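Local coordinates for aspartate aminotransferase (Giardia lamblia, PDB 3MEB), which probably catalyses the reversible transfer of an amino group from L-aspartate to 2-oxoglutarate, using pyridoxal 5'-phosphate as cofactor, at residues Ser112-Glu117 with Met261-Gly266; Leu132-Glu137 with Gly287-Val292; Glu175-Arg180 with Glu186-Asn191; Lys194-Ala199 with Lys225-Ile230; Phe205-Cys210 with Ile217-Ala222. One frame throughout, in Å; residues are numbered along the deposited sequence.

Contact 1: Ser112-Glu117 with Met261-Gly266. With EDO (1,2-ethanediol), chain I.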
# COMPACT_ATOMS: atom_id res chain seq x y z
N SER A 112 28.35 -2.70 3.46
CA SER A 112 28.88 -2.40 2.15
C SER A 112 29.66 -1.07 2.16
O SER A 112 29.47 -0.22 3.03
CB SER A 112 27.75 -2.33 1.13
OG SER A 112 26.87 -1.23 1.36
N LYS A 113 30.54 -0.93 1.19
CA LYS A 113 31.25 0.34 0.96
C LYS A 113 30.24 1.49 0.76
O LYS A 113 30.42 2.55 1.31
CB LYS A 113 32.18 0.21 -0.26
CG LYS A 113 33.03 1.44 -0.59
CD LYS A 113 33.63 1.29 -1.99
CE LYS A 113 34.70 2.30 -2.28
NZ LYS A 113 34.17 3.57 -2.79
N ALA A 114 29.16 1.23 0.02
CA ALA A 114 28.14 2.26 -0.20
C ALA A 114 27.47 2.71 1.14
O ALA A 114 27.27 3.91 1.38
CB ALA A 114 27.12 1.77 -1.19
N ALA A 115 27.14 1.76 2.01
CA ALA A 115 26.57 2.08 3.33
C ALA A 115 27.56 2.86 4.18
O ALA A 115 27.19 3.82 4.84
CB ALA A 115 26.15 0.79 4.08
N GLN A 116 28.80 2.40 4.20
CA GLN A 116 29.86 3.05 4.99
C GLN A 116 30.10 4.48 4.56
O GLN A 116 30.49 5.32 5.37
CB GLN A 116 31.17 2.27 4.86
CG GLN A 116 31.11 0.94 5.58
CD GLN A 116 32.46 0.52 6.15
OE1 GLN A 116 33.51 0.91 5.63
NE2 GLN A 116 32.44 -0.27 7.21
N GLU A 117 29.88 4.76 3.27
CA GLU A 117 30.02 6.11 2.75
C GLU A 117 28.75 6.99 2.83
O GLU A 117 28.76 8.13 2.38
CB GLU A 117 30.51 6.02 1.31
CG GLU A 117 31.84 5.31 1.19
CD GLU A 117 32.35 5.21 -0.24
OE1 GLU A 117 31.57 5.28 -1.19
OE2 GLU A 117 33.56 5.11 -0.38
N MET A 261 28.14 -4.38 -8.38
CA MET A 261 29.16 -3.90 -9.32
C MET A 261 28.91 -2.49 -9.80
O MET A 261 29.82 -1.67 -9.85
CB MET A 261 29.26 -4.82 -10.54
CG MET A 261 30.33 -4.36 -11.51
SD MET A 261 30.64 -5.47 -12.86
CE MET A 261 29.02 -5.49 -13.64
N PHE A 262 27.67 -2.18 -10.16
CA PHE A 262 27.32 -0.84 -10.61
C PHE A 262 27.56 0.18 -9.50
O PHE A 262 28.14 1.23 -9.75
CB PHE A 262 25.87 -0.79 -11.10
CG PHE A 262 25.68 -1.13 -12.56
CD1 PHE A 262 26.52 -2.00 -13.23
CD2 PHE A 262 24.59 -0.61 -13.25
CE1 PHE A 262 26.31 -2.28 -14.59
CE2 PHE A 262 24.38 -0.90 -14.60
CZ PHE A 262 25.26 -1.75 -15.27
N VAL A 263 27.13 -0.13 -8.28
CA VAL A 263 27.29 0.78 -7.14
C VAL A 263 28.78 1.00 -6.80
O VAL A 263 29.22 2.12 -6.56
CB VAL A 263 26.51 0.28 -5.91
CG1 VAL A 263 26.90 1.09 -4.66
CG2 VAL A 263 24.98 0.39 -6.14
N ASP A 264 29.55 -0.08 -6.75
CA ASP A 264 30.97 -0.03 -6.44
C ASP A 264 31.74 0.78 -7.48
O ASP A 264 32.73 1.42 -7.14
CB ASP A 264 31.56 -1.44 -6.33
CG ASP A 264 31.23 -2.12 -5.00
OD1 ASP A 264 30.72 -1.45 -4.07
OD2 ASP A 264 31.49 -3.34 -4.89
N ALA A 265 31.29 0.77 -8.73
CA ALA A 265 31.87 1.58 -9.79
C ALA A 265 31.41 3.06 -9.81
O ALA A 265 31.92 3.84 -10.63
CB ALA A 265 31.61 0.94 -11.13
N GLY A 266 30.44 3.43 -8.96
CA GLY A 266 29.95 4.80 -8.90
C GLY A 266 28.81 5.13 -9.86
O GLY A 266 28.56 6.29 -10.15
C1 EDO I . 28.23 -1.12 -2.63
O1 EDO I . 29.13 -1.03 -1.56
C2 EDO I . 27.08 -2.06 -2.33
O2 EDO I . 27.46 -3.44 -2.49
O HOH W 1 32.06 3.34 -4.87
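The backbones of 112-117 and 261-266 come nearest at Ala114 and Val263, with 7.1 Å between their CA atoms. Both belong to the large cofactor-binding domain of this fold type I aminotransferase, where the short helix 113-116 faces the end of helix 257-264. Ser112 is the N-cap of the first helix, its OG accepting from Ala115 N at 3.1 Å. Gly266 closes the second in a Schellman motif. The apolar touch is small: Ala114 CB meets one branch of Val263, CG1, at 3.5 Å. Both residues also rest on Val292 of the central sheet. The exposed side is polar. Lys113 and Glu117 form a salt bridge: Lys113 NZ meets Glu117 OE2 at 2.9 Å on its syn side, 31° out of the carboxylate plane. A water accepts from Lys113 NZ and donates to Asp264 O. An ethanediol, likely a crystallisation additive and doubtfully placed against Asp264, takes a hydrogen bond from Ala114 N to its O1 at 2.8 Å.

Contact 2: Leu132-Glu137 with Gly287-Val292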
# COMPACT_ATOMS: atom_id res chain seq x y z
N LEU A 132 8.38 0.28 -7.18
CA LEU A 132 8.47 0.84 -8.54
C LEU A 132 7.65 2.09 -8.68
O LEU A 132 8.10 3.05 -9.26
CB LEU A 132 7.98 -0.17 -9.59
CG LEU A 132 8.80 -1.46 -9.76
CD1 LEU A 132 7.94 -2.59 -10.33
CD2 LEU A 132 10.12 -1.21 -10.62
N HIS A 133 6.40 2.04 -8.23
CA HIS A 133 5.57 3.22 -8.23
C HIS A 133 6.30 4.44 -7.62
O HIS A 133 6.43 5.48 -8.28
CB HIS A 133 4.22 3.00 -7.54
CG HIS A 133 3.43 4.26 -7.38
ND1 HIS A 133 2.88 4.95 -8.44
CD2 HIS A 133 3.12 4.98 -6.27
CE1 HIS A 133 2.28 6.04 -8.00
NE2 HIS A 133 2.42 6.08 -6.68
N ILE A 134 6.74 4.30 -6.38
CA ILE A 134 7.34 5.42 -5.64
C ILE A 134 8.67 5.85 -6.26
O ILE A 134 8.96 7.05 -6.34
CB ILE A 134 7.51 5.09 -4.13
CG1 ILE A 134 6.14 4.97 -3.46
CG2 ILE A 134 8.34 6.20 -3.41
CD1 ILE A 134 5.33 6.29 -3.41
N GLY A 135 9.43 4.87 -6.75
CA GLY A 135 10.71 5.14 -7.37
C GLY A 135 10.56 5.81 -8.74
O GLY A 135 11.24 6.80 -9.05
N PHE A 136 9.59 5.34 -9.54
CA PHE A 136 9.25 6.02 -10.81
C PHE A 136 8.83 7.49 -10.59
O PHE A 136 9.29 8.43 -11.29
CB PHE A 136 8.12 5.27 -11.53
CG PHE A 136 8.53 4.00 -12.21
CD1 PHE A 136 9.72 3.34 -11.91
CD2 PHE A 136 7.68 3.40 -13.14
CE1 PHE A 136 10.05 2.13 -12.52
CE2 PHE A 136 8.02 2.20 -13.75
CZ PHE A 136 9.19 1.58 -13.44
N GLU A 137 7.93 7.69 -9.64
CA GLU A 137 7.46 9.02 -9.30
C GLU A 137 8.60 9.86 -8.71
O GLU A 137 8.72 11.05 -9.02
CB GLU A 137 6.30 8.96 -8.31
CG GLU A 137 5.83 10.32 -7.81
CD GLU A 137 4.75 10.21 -6.75
OE1 GLU A 137 4.90 9.40 -5.78
OE2 GLU A 137 3.77 10.97 -6.86
N GLY A 287 8.42 -4.90 0.73
CA GLY A 287 9.58 -4.63 -0.09
C GLY A 287 10.25 -3.36 0.37
O GLY A 287 9.87 -2.77 1.37
N CYS A 288 11.28 -2.94 -0.38
CA CYS A 288 12.05 -1.74 -0.04
C CYS A 288 12.56 -1.07 -1.30
O CYS A 288 12.97 -1.77 -2.26
CB CYS A 288 13.24 -2.12 0.83
SG CYS A 288 14.00 -0.74 1.74
N LEU A 289 12.54 0.26 -1.27
CA LEU A 289 13.10 1.12 -2.32
C LEU A 289 14.43 1.69 -1.84
O LEU A 289 14.52 2.19 -0.69
CB LEU A 289 12.16 2.25 -2.65
CG LEU A 289 12.56 3.22 -3.76
CD1 LEU A 289 12.89 2.46 -5.09
CD2 LEU A 289 11.42 4.22 -3.96
N HIS A 290 15.45 1.58 -2.67
CA HIS A 290 16.77 2.19 -2.38
C HIS A 290 17.19 3.14 -3.51
O HIS A 290 16.97 2.83 -4.67
CB HIS A 290 17.84 1.16 -2.26
CG HIS A 290 17.51 -0.01 -1.38
ND1 HIS A 290 17.65 0.03 -0.01
CD2 HIS A 290 17.12 -1.27 -1.69
CE1 HIS A 290 17.33 -1.15 0.50
NE2 HIS A 290 17.02 -1.97 -0.50
N VAL A 291 17.78 4.28 -3.12
CA VAL A 291 18.47 5.16 -4.04
C VAL A 291 19.90 5.18 -3.51
O VAL A 291 20.14 5.43 -2.31
CB VAL A 291 17.91 6.61 -4.08
CG1 VAL A 291 18.61 7.40 -5.15
CG2 VAL A 291 16.38 6.65 -4.32
N VAL A 292 20.84 4.81 -4.35
CA VAL A 292 22.27 4.90 -3.98
C VAL A 292 22.99 5.97 -4.82
O VAL A 292 23.27 5.76 -6.02
CB VAL A 292 22.98 3.57 -4.19
CG1 VAL A 292 24.39 3.63 -3.56
CG2 VAL A 292 22.15 2.41 -3.62
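Leu289 presses one methyl against the helix backbone at Gly135. Leu289 CD2 lies 3.5 Å from Gly135 N and 3.6 Å from Gly135 CA. With no side chain at Gly135, the strand comes close to the helix, and Gly135 CA and Leu289 CA are 6.9 Å apart. Leu289 reaches across because its CG stands anti to the backbone N (chi1 -178°). Leu289 CD2 also meets Ile134 CG2 at 3.7 Å, the two side chains crossing at a slant. This is the tight part, and all three residues are buried.

The contact is looser around that point. Leu289 CD1 stays 4.1 Å from Gly135 CA. The far end of Ile134 leads away from the strand, and its side chain also packs on Ile318. Met314 of helix 300-319 packs on Leu289. Solvent does not take over on the far side of the helix. There Glu137 forms a salt bridge with Lys164 of the second subunit, and the same lysine is hydrogen-bonded to His133. The arrangement is a helix packed on the central mixed sheet of the fold type I large domain. This helix, 127-142, carries the cofactor-binding residues Ser127, Gly128 and Thr129 in its first turn.

Contact 3: Glu175-Arg180 with Glu186-Asn191. With EDO (1,2-ethanediol), chain J.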
# COMPACT_ATOMS: atom_id res chain seq x y z
N GLU A 175 12.70 2.40 -25.42
CA GLU A 175 13.09 1.04 -25.26
C GLU A 175 14.56 0.88 -25.64
O GLU A 175 15.08 1.59 -26.50
CB GLU A 175 12.23 0.13 -26.11
CG GLU A 175 10.74 0.17 -25.75
CD GLU A 175 9.93 -0.78 -26.62
OE1 GLU A 175 9.89 -0.56 -27.84
OE2 GLU A 175 9.37 -1.75 -26.08
N TYR A 176 15.21 -0.08 -25.00
CA TYR A 176 16.50 -0.56 -25.47
C TYR A 176 16.32 -1.99 -25.93
O TYR A 176 15.45 -2.71 -25.42
CB TYR A 176 17.60 -0.41 -24.42
CG TYR A 176 17.41 -1.15 -23.12
CD1 TYR A 176 17.88 -2.45 -22.97
CD2 TYR A 176 16.80 -0.55 -22.03
CE1 TYR A 176 17.74 -3.13 -21.80
CE2 TYR A 176 16.65 -1.24 -20.83
CZ TYR A 176 17.09 -2.53 -20.72
OH TYR A 176 16.97 -3.22 -19.55
N THR A 177 17.12 -2.40 -26.90
CA THR A 177 17.04 -3.73 -27.44
C THR A 177 17.37 -4.74 -26.33
O THR A 177 18.39 -4.63 -25.63
CB THR A 177 18.02 -3.95 -28.59
OG1 THR A 177 17.62 -3.14 -29.69
CG2 THR A 177 18.04 -5.40 -29.01
N TYR A 178 16.49 -5.71 -26.21
CA TYR A 178 16.74 -6.83 -25.32
C TYR A 178 16.86 -8.12 -26.14
O TYR A 178 17.97 -8.42 -26.56
CB TYR A 178 15.72 -6.86 -24.19
CG TYR A 178 16.19 -7.68 -23.01
CD1 TYR A 178 17.11 -7.15 -22.11
CD2 TYR A 178 15.74 -8.96 -22.80
CE1 TYR A 178 17.55 -7.87 -21.03
CE2 TYR A 178 16.19 -9.72 -21.69
CZ TYR A 178 17.09 -9.14 -20.82
OH TYR A 178 17.58 -9.82 -19.73
N LEU A 179 15.78 -8.87 -26.41
CA LEU A 179 15.88 -10.12 -27.21
C LEU A 179 15.99 -9.83 -28.69
O LEU A 179 15.59 -8.76 -29.15
CB LEU A 179 14.65 -10.99 -27.01
CG LEU A 179 14.34 -11.50 -25.60
CD1 LEU A 179 13.06 -12.37 -25.65
CD2 LEU A 179 15.55 -12.26 -25.02
N ARG A 180 16.48 -10.82 -29.44
CA ARG A 180 16.69 -10.70 -30.90
C ARG A 180 15.43 -10.50 -31.67
O ARG A 180 14.41 -11.10 -31.35
CB ARG A 180 17.33 -11.96 -31.47
CG ARG A 180 18.57 -12.40 -30.79
CD ARG A 180 19.50 -13.10 -31.71
NE ARG A 180 18.87 -14.16 -32.49
CZ ARG A 180 19.44 -15.35 -32.73
NH1 ARG A 180 20.62 -15.68 -32.20
NH2 ARG A 180 18.79 -16.25 -33.46
N GLU A 186 17.78 -15.10 -27.16
CA GLU A 186 19.13 -14.62 -26.93
C GLU A 186 19.06 -13.09 -26.98
O GLU A 186 18.31 -12.54 -27.77
CB GLU A 186 20.07 -15.16 -28.01
CG GLU A 186 21.49 -14.58 -27.92
CD GLU A 186 22.39 -14.95 -29.08
OE1 GLU A 186 21.88 -15.26 -30.18
OE2 GLU A 186 23.63 -14.91 -28.89
N ILE A 187 19.80 -12.43 -26.10
CA ILE A 187 19.88 -10.99 -26.08
C ILE A 187 20.77 -10.50 -27.24
O ILE A 187 21.92 -10.94 -27.42
CB ILE A 187 20.41 -10.45 -24.73
CG1 ILE A 187 19.44 -10.82 -23.61
CG2 ILE A 187 20.64 -8.88 -24.79
CD1 ILE A 187 20.04 -10.90 -22.21
N ASP A 188 20.24 -9.55 -28.01
CA ASP A 188 20.96 -8.96 -29.14
C ASP A 188 21.88 -7.90 -28.56
O ASP A 188 21.66 -6.69 -28.75
CB ASP A 188 19.96 -8.39 -30.12
CG ASP A 188 20.59 -7.74 -31.33
OD1 ASP A 188 21.83 -7.87 -31.54
OD2 ASP A 188 19.83 -7.09 -32.08
N PHE A 189 22.92 -8.37 -27.88
CA PHE A 189 23.72 -7.55 -26.99
C PHE A 189 24.47 -6.41 -27.67
O PHE A 189 24.66 -5.33 -27.09
CB PHE A 189 24.66 -8.40 -26.14
CG PHE A 189 25.29 -7.64 -25.02
CD1 PHE A 189 24.51 -7.10 -24.01
CD2 PHE A 189 26.64 -7.39 -25.02
CE1 PHE A 189 25.09 -6.35 -22.99
CE2 PHE A 189 27.23 -6.64 -24.01
CZ PHE A 189 26.46 -6.13 -23.00
N SER A 190 24.86 -6.64 -28.91
CA SER A 190 25.45 -5.61 -29.76
C SER A 190 24.52 -4.39 -29.83
O SER A 190 24.93 -3.24 -29.59
CB SER A 190 25.74 -6.21 -31.14
OG SER A 190 26.58 -5.38 -31.92
N ASN A 191 23.26 -4.63 -30.17
CA ASN A 191 22.27 -3.53 -30.18
C ASN A 191 21.90 -2.97 -28.81
O ASN A 191 21.61 -1.77 -28.68
CB ASN A 191 21.04 -3.92 -31.02
CG ASN A 191 21.35 -3.89 -32.53
OD1 ASN A 191 21.03 -4.81 -33.27
ND2 ASN A 191 22.07 -2.86 -32.95
C1 EDO J . 18.75 -8.13 -17.29
O1 EDO J . 17.38 -8.01 -17.70
C2 EDO J . 18.99 -9.47 -16.58
O2 EDO J . 20.36 -9.85 -16.52
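Tyr178 O is held by two groups of the facing segment. Asp188 N donates to Tyr178 O at 2.9 Å, and Ile187 CA makes a CA-H...O contact with it at 3.2 Å. A second bond runs from Arg180 N to Glu186 O at 3.0 Å. These bonds frame Leu179 and Ile187 as a single antiparallel bridge, a non-hydrogen-bonded pair. The bridge closes the connection between strand 174-176 and helix 189-198, with Asp188 as both centre of an inverse gamma turn and N-cap of that helix. On one side Ile187 lies over a face of the Tyr178 ring, its CG1 4.1 Å from the centroid and 16° off the normal. Tyr178 OH is hydrogen-bonded to Ile217 O and accepts from an ethanediol. Thr177 CG2 packs on Asp188 CB at 3.7 Å. At the outer end Arg180 and Glu186 form a salt bridge, with OE1 at the guanidinium edge. NH1 and OE1 are modelled too close, so its detail is doubtful. Arg180 NH2 has a second partner in Asp182.

Contact 4: Lys194-Ala199 with Lys225-Ile230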
# COMPACT_ATOMS: atom_id res chain seq x y z
N LYS A 194 24.47 -0.33 -28.27
CA LYS A 194 24.27 0.83 -29.17
C LYS A 194 23.16 1.70 -28.66
O LYS A 194 23.27 2.92 -28.65
CB LYS A 194 23.99 0.40 -30.62
CG LYS A 194 25.25 -0.17 -31.29
CD LYS A 194 24.96 -0.92 -32.60
CE LYS A 194 26.24 -1.48 -33.23
NZ LYS A 194 25.98 -1.93 -34.62
N ASP A 195 22.08 1.04 -28.22
CA ASP A 195 20.90 1.74 -27.75
C ASP A 195 21.21 2.57 -26.50
O ASP A 195 20.76 3.72 -26.38
CB ASP A 195 19.78 0.75 -27.49
CG ASP A 195 19.09 0.29 -28.76
OD1 ASP A 195 19.40 0.80 -29.87
OD2 ASP A 195 18.21 -0.59 -28.66
N ILE A 196 22.01 2.01 -25.60
CA ILE A 196 22.31 2.67 -24.32
C ILE A 196 23.34 3.75 -24.56
O ILE A 196 23.30 4.84 -23.95
CB ILE A 196 22.75 1.66 -23.23
CG1 ILE A 196 21.61 0.69 -22.97
CG2 ILE A 196 23.15 2.35 -21.93
CD1 ILE A 196 21.93 -0.38 -21.90
N GLN A 197 24.23 3.50 -25.51
CA GLN A 197 25.24 4.49 -25.90
C GLN A 197 24.63 5.68 -26.65
O GLN A 197 25.14 6.78 -26.51
CB GLN A 197 26.37 3.83 -26.72
CG GLN A 197 27.55 4.77 -27.10
CD GLN A 197 28.53 5.00 -25.95
OE1 GLN A 197 29.00 4.05 -25.32
NE2 GLN A 197 28.86 6.27 -25.69
N SER A 198 23.57 5.46 -27.42
CA SER A 198 22.95 6.49 -28.26
C SER A 198 21.92 7.37 -27.53
O SER A 198 21.57 8.45 -28.02
CB SER A 198 22.29 5.84 -29.47
OG SER A 198 23.27 5.22 -30.29
N ALA A 199 21.45 6.92 -26.38
CA ALA A 199 20.48 7.67 -25.59
C ALA A 199 21.11 8.98 -25.09
O ALA A 199 22.32 9.05 -24.88
CB ALA A 199 19.99 6.85 -24.39
N LYS A 225 29.55 -6.30 -17.29
CA LYS A 225 30.80 -5.56 -17.22
C LYS A 225 31.04 -4.66 -18.43
O LYS A 225 31.68 -3.63 -18.29
CB LYS A 225 32.00 -6.46 -17.02
CG LYS A 225 32.07 -7.04 -15.65
CD LYS A 225 33.23 -8.00 -15.50
CE LYS A 225 33.11 -8.80 -14.21
NZ LYS A 225 34.37 -8.74 -13.43
N GLU A 226 30.52 -5.04 -19.59
CA GLU A 226 30.57 -4.20 -20.78
C GLU A 226 29.65 -2.97 -20.68
O GLU A 226 29.95 -1.92 -21.24
CB GLU A 226 30.16 -4.98 -22.02
CG GLU A 226 31.22 -5.95 -22.57
CD GLU A 226 30.90 -6.35 -23.99
OE1 GLU A 226 30.62 -7.52 -24.23
OE2 GLU A 226 30.87 -5.47 -24.86
N LEU A 227 28.51 -3.12 -20.02
CA LEU A 227 27.54 -2.03 -19.87
C LEU A 227 28.07 -0.99 -18.89
O LEU A 227 27.85 0.22 -19.08
CB LEU A 227 26.15 -2.55 -19.46
CG LEU A 227 25.43 -3.43 -20.48
CD1 LEU A 227 24.13 -3.98 -19.86
CD2 LEU A 227 25.10 -2.66 -21.74
N LEU A 228 28.85 -1.43 -17.89
CA LEU A 228 29.41 -0.53 -16.87
C LEU A 228 30.04 0.78 -17.42
O LEU A 228 29.59 1.87 -17.10
CB LEU A 228 30.39 -1.29 -15.96
CG LEU A 228 31.06 -0.50 -14.84
CD1 LEU A 228 29.97 0.07 -13.94
CD2 LEU A 228 32.10 -1.35 -14.04
N PRO A 229 31.09 0.68 -18.25
CA PRO A 229 31.69 1.91 -18.78
C PRO A 229 30.75 2.81 -19.63
O PRO A 229 30.98 4.03 -19.69
CB PRO A 229 32.84 1.40 -19.64
CG PRO A 229 32.40 -0.02 -20.01
CD PRO A 229 31.78 -0.51 -18.76
N ILE A 230 29.74 2.22 -20.28
CA ILE A 230 28.80 3.00 -21.08
C ILE A 230 27.96 3.84 -20.10
O ILE A 230 27.73 5.04 -20.29
CB ILE A 230 27.82 2.08 -21.89
CG1 ILE A 230 28.55 1.19 -22.90
CG2 ILE A 230 26.75 2.90 -22.61
CD1 ILE A 230 27.65 0.09 -23.46
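The flat amide of Gln197 turns its oxygen to Ile230, with OE1 3.7 Å from CG2 and 3.8 Å from CG1 of that residue. A bend at chi2 (78°) brings the amide over to this side chain. Its NE2 has a weak hydrogen bond to Glu233 OE2. The rest of the contact is apolar. Ile196 offers two branches to two partners: its CG2 meets Ile230 CG2 at 3.7 Å, and its CD1 meets Leu227 CD2 at 3.9 Å. Each pair crosses at about a right angle. The two helical segments run nearly parallel, 14° apart, with their axes 10.3 Å from each other. Helix 221-234 is kinked at Pro229, whose nitrogen has no bond to the turn before. Outside the apolar part, Glu226 is tied to Lys193 by a salt bridge, and Lys234 NZ donates to both Gln197 O and Ala199 O. Ile196 and Ala199 rest on Phe205 of strand 204-208. On the other flank of helix 221-234, Leu228 packs against Phe262 of helix 257-264.

Contact 5: Phe205-Cys210 with Ile217-Ala222. With EDO (1,2-ethanediol), chain J.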
# COMPACT_ATOMS: atom_id res chain seq x y z
N PHE A 205 17.57 3.87 -17.10
CA PHE A 205 17.40 2.55 -17.71
C PHE A 205 16.87 1.61 -16.69
O PHE A 205 17.47 1.45 -15.63
CB PHE A 205 18.72 2.03 -18.31
CG PHE A 205 19.09 2.74 -19.57
CD1 PHE A 205 18.70 2.27 -20.79
CD2 PHE A 205 19.72 3.98 -19.51
CE1 PHE A 205 18.98 2.98 -21.94
CE2 PHE A 205 20.01 4.69 -20.66
CZ PHE A 205 19.64 4.18 -21.87
N LEU A 206 15.72 1.01 -16.99
CA LEU A 206 15.16 -0.02 -16.13
C LEU A 206 15.81 -1.35 -16.48
O LEU A 206 15.87 -1.72 -17.68
CB LEU A 206 13.64 -0.11 -16.34
CG LEU A 206 12.84 -1.03 -15.43
CD1 LEU A 206 12.85 -0.59 -13.96
CD2 LEU A 206 11.40 -1.09 -15.96
N PHE A 207 16.34 -2.02 -15.46
CA PHE A 207 17.03 -3.29 -15.62
C PHE A 207 16.41 -4.26 -14.67
O PHE A 207 16.07 -3.89 -13.54
CB PHE A 207 18.51 -3.20 -15.21
CG PHE A 207 19.36 -2.43 -16.15
CD1 PHE A 207 19.54 -2.86 -17.47
CD2 PHE A 207 19.99 -1.27 -15.74
CE1 PHE A 207 20.34 -2.10 -18.36
CE2 PHE A 207 20.80 -0.54 -16.58
CZ PHE A 207 20.97 -0.95 -17.90
N HIS A 208 16.26 -5.49 -15.08
CA HIS A 208 16.00 -6.58 -14.14
C HIS A 208 17.34 -7.06 -13.58
O HIS A 208 18.28 -7.31 -14.33
CB HIS A 208 15.30 -7.73 -14.84
CG HIS A 208 13.98 -7.35 -15.45
ND1 HIS A 208 12.85 -8.12 -15.31
CD2 HIS A 208 13.64 -6.33 -16.28
CE1 HIS A 208 11.86 -7.58 -15.98
NE2 HIS A 208 12.31 -6.49 -16.60
N ALA A 209 17.44 -7.19 -12.26
CA ALA A 209 18.71 -7.53 -11.61
C ALA A 209 19.19 -8.93 -11.98
O ALA A 209 20.40 -9.17 -12.18
CB ALA A 209 18.53 -7.41 -10.08
N CYS A 210 18.23 -9.85 -12.08
CA CYS A 210 18.46 -11.24 -12.48
C CYS A 210 17.11 -11.86 -12.76
O CYS A 210 16.12 -11.30 -12.36
CB CYS A 210 19.18 -12.04 -11.38
SG CYS A 210 18.35 -12.31 -9.80
N ILE A 217 16.11 -14.94 -19.85
CA ILE A 217 17.46 -14.75 -20.43
C ILE A 217 18.03 -13.51 -19.77
O ILE A 217 17.37 -12.47 -19.75
CB ILE A 217 17.40 -14.48 -21.97
CG1 ILE A 217 16.52 -15.51 -22.72
CG2 ILE A 217 18.80 -14.43 -22.57
CD1 ILE A 217 16.75 -16.92 -22.34
N ASP A 218 19.24 -13.62 -19.21
CA ASP A 218 19.86 -12.54 -18.45
C ASP A 218 21.14 -12.09 -19.17
O ASP A 218 21.77 -12.87 -19.89
CB ASP A 218 20.24 -13.05 -17.03
CG ASP A 218 19.05 -13.15 -16.05
OD1 ASP A 218 17.90 -12.75 -16.35
OD2 ASP A 218 19.29 -13.66 -14.90
N PHE A 219 21.54 -10.85 -18.96
CA PHE A 219 22.92 -10.46 -19.21
C PHE A 219 23.84 -11.34 -18.37
O PHE A 219 23.60 -11.55 -17.17
CB PHE A 219 23.20 -9.00 -18.82
CG PHE A 219 22.36 -7.96 -19.56
CD1 PHE A 219 22.28 -7.94 -20.94
CD2 PHE A 219 21.71 -6.95 -18.86
CE1 PHE A 219 21.55 -7.00 -21.58
CE2 PHE A 219 21.00 -5.99 -19.51
CZ PHE A 219 20.90 -6.00 -20.85
N THR A 220 24.92 -11.83 -18.98
CA THR A 220 25.96 -12.51 -18.23
C THR A 220 26.85 -11.53 -17.44
O THR A 220 26.79 -10.33 -17.66
CB THR A 220 26.83 -13.34 -19.17
OG1 THR A 220 27.59 -12.47 -20.05
CG2 THR A 220 25.94 -14.32 -19.95
N GLU A 221 27.67 -12.05 -16.53
CA GLU A 221 28.58 -11.17 -15.79
C GLU A 221 29.42 -10.40 -16.79
O GLU A 221 29.61 -9.21 -16.66
CB GLU A 221 29.47 -11.91 -14.81
CG GLU A 221 28.76 -12.60 -13.70
CD GLU A 221 29.70 -12.97 -12.56
OE1 GLU A 221 30.82 -12.41 -12.49
OE2 GLU A 221 29.29 -13.79 -11.71
N ALA A 222 29.87 -11.05 -17.85
CA ALA A 222 30.70 -10.39 -18.85
C ALA A 222 29.94 -9.26 -19.57
O ALA A 222 30.51 -8.22 -19.86
CB ALA A 222 31.25 -11.43 -19.89
C1 EDO J . 18.75 -8.13 -17.29
O1 EDO J . 17.38 -8.01 -17.70
C2 EDO J . 18.99 -9.47 -16.58
O2 EDO J . 20.36 -9.85 -16.52
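The carboxylate of Asp218 lies against the backbone at Cys210 and takes two successive amides just beyond it. OD2 accepts from Ala211 N and OD1 from His212 N. Asp218 OD2 also lies 3.5 Å from Cys210 CA. This is the start of the beta-alpha-beta unit of strand 204-208, helix 221-234 and strand 237-242. The grip ties the loop after the strand to the lead-in of the helix. Asn213, which binds pyridoxal phosphate, lies in that loop, and the Cys210 side chain is about 4 Å from that of Tyr244, which also binds the cofactor. Phe207 and Phe219 pack with their side chains at about a right angle. Phe207 CD1 comes to the edge of the Phe219 ring, 4.0 Å from CE2. Phe219 CG stands anti to its carbonyl carbon (chi1 -60°), which brings the ring across to the strand. An ethanediol between the segments has its C1 3.1 Å from His208 O, and its O2 accepts a weak bond from Phe219 N at 2.9 Å.

All five contacts belong to the large domain and surround one mixed seven-stranded sheet. Contacts 1 and 2 cross along the chain, and their centres are 18 Å apart. They meet at Val292 of strand 287-292, on which Ala114 and Val263 pack. Contacts 3, 4 and 5 fall between the segments of contact 1. Contact 3 closes first. Contact 4 then encloses contact 5, and both use helix 221-234. These three have centres 11 to 13 Å apart, while contact 3 is 28 Å from contact 1. Phe262 joins contact 1 to contacts 4 and 5. Side chains of contacts 2, 3 and 5 come within about 11 Å of the cofactor, whereas 1 and 4 pack helices away from it.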